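Local coordinates for protein PTS system, IIA component (Enterococcus faecalis, PDB 3BED) that probably serves as the IIA component of a mannose/sorbose-type sugar phosphotransferase system, passing on phosphoryl groups during sugar uptake, at residues 17-20 / 21-24. Residues are numbered along the deposited sequence; the frame is centred on the assembly and turned at random. Where two conformers were deposited one is given.
Sequences AEET and LAST
With chi1 at -62°, Thr24 sets OG1 beside its own backbone N, from where the hydroxyl can reach back to the carbonyl of Thr20, to which the helix itself already directs the N-H; at -66°, Ser23 likewise folds OG back over the preceding turn, toward the side of Glu19. The setting is one continuous alpha-helix, 16-28, the connection of a beta-alpha-beta unit between parallel strands 7-13 and 35-39. Its i to i+4 bonds are regular: Leu21 N reaches Ala17 O at 3.0 Å, and Ser23 N reaches Glu19 O at 2.9 Å. In the conformer of Thr24 described here, Thr20 O is gripped twice, by Thr24 N at 2.9 Å and by Thr24 OG1 at 2.8 Å, from opposite faces of the carbonyl plane. Threonine suits this buried place because its hydroxyl is then satisfied within the helix while its methyl-bearing side chain packs on helix 97-105. Leucine at 21 serves the sheet side, lying on Leu10 and Ile36. Another face meets the second subunit, where Ser23 OG bonds to His13 O of that chain; a small hydroxyl fits there. Glu19 sends OE2 to a salt bridge with Arg15 and rests OE1 3.8 Å from Ala22 CB, a methyl small enough to lie alongside. One water joins the two polar ends, donating to Glu19 OE1 at 2.7 Å and to Ser23 OG at 2.9 Å.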
loop_
_atom_site.group_PDB
_atom_site.type_symbol
_atom_site.label_atom_id
_atom_site.label_comp_id
_atom_site.label_asym_id
_atom_site.label_seq_id
_atom_site.Cartn_x
_atom_site.Cartn_y
_atom_site.Cartn_z
ATOM N N ALA A 17 1.647 3.475 7.012
ATOM C CA ALA A 17 2.481 4.500 6.352
ATOM C C ALA A 17 3.905 4.377 6.881
ATOM O O ALA A 17 4.869 4.449 6.117
ATOM C CB ALA A 17 1.957 5.911 6.617
ATOM N N GLU A 18 4.039 4.226 8.202
ATOM C CA GLU A 18 5.349 4.096 8.833
ATOM C C GLU A 18 6.159 2.991 8.160
ATOM O O GLU A 18 7.309 3.180 7.797
ATOM C CB GLU A 18 5.155 3.749 10.303
ATOM C CG GLU A 18 6.408 3.546 11.067
ATOM C CD GLU A 18 6.143 3.677 12.543
ATOM O OE1 GLU A 18 5.576 2.732 13.126
ATOM O OE2 GLU A 18 6.483 4.728 13.116
ATOM N N GLU A 19 5.541 1.812 8.016
ATOM C CA GLU A 19 6.285 0.693 7.447
ATOM C C GLU A 19 6.469 0.831 5.941
ATOM O O GLU A 19 7.403 0.276 5.390
ATOM C CB GLU A 19 5.602 -0.659 7.785
ATOM C CG GLU A 19 5.615 -0.943 9.299
ATOM C CD GLU A 19 7.028 -1.138 9.854
ATOM O OE1 GLU A 19 8.007 -1.291 9.062
ATOM O OE2 GLU A 19 7.162 -1.106 11.105
ATOM N N THR A 20 5.556 1.547 5.285
ATOM C CA THR A 20 5.743 1.839 3.861
ATOM C C THR A 20 7.026 2.657 3.661
ATOM O O THR A 20 7.816 2.355 2.743
ATOM C CB THR A 20 4.525 2.558 3.268
ATOM O OG1 THR A 20 3.365 1.740 3.464
ATOM C CG2 THR A 20 4.699 2.744 1.769
ATOM N N LEU A 21 7.223 3.690 4.494
ATOM C CA LEU A 21 8.472 4.455 4.418
ATOM C C LEU A 21 9.699 3.566 4.683
ATOM O O LEU A 21 10.682 3.647 3.972
ATOM C CB LEU A 21 8.451 5.646 5.391
ATOM C CG LEU A 21 9.706 6.521 5.366
ATOM C CD1 LEU A 21 9.957 7.111 3.984
ATOM C CD2 LEU A 21 9.635 7.616 6.450
ATOM N N ALA A 22 9.628 2.738 5.726
ATOM C CA ALA A 22 10.771 1.851 6.071
ATOM C C ALA A 22 11.124 0.953 4.901
ATOM O O ALA A 22 12.286 0.841 4.536
ATOM C CB ALA A 22 10.448 1.025 7.299
ATOM N N SER A 23 10.115 0.367 4.288
ATOM C CA SER A 23 10.321 -0.488 3.108
ATOM C C SER A 23 10.919 0.303 1.929
ATOM O O SER A 23 11.789 -0.175 1.198
ATOM C CB SER A 23 9.003 -1.147 2.715
ATOM O OG SER A 23 8.586 -2.055 3.740
ATOM N N THR A 24 10.408 1.516 1.712
ATOM C CA THR A 24 10.934 2.400 0.662
ATOM C C THR A 24 12.413 2.667 0.886
ATOM O O THR A 24 13.190 2.656 -0.044
ATOM C CB THR A 24 10.166 3.762 0.660
ATOM O OG1 THR A 24 8.789 3.514 0.375
ATOM C CG2 THR A 24 10.724 4.710 -0.382
HETATM O O HOH W 1 8.805 -2.277 6.659
#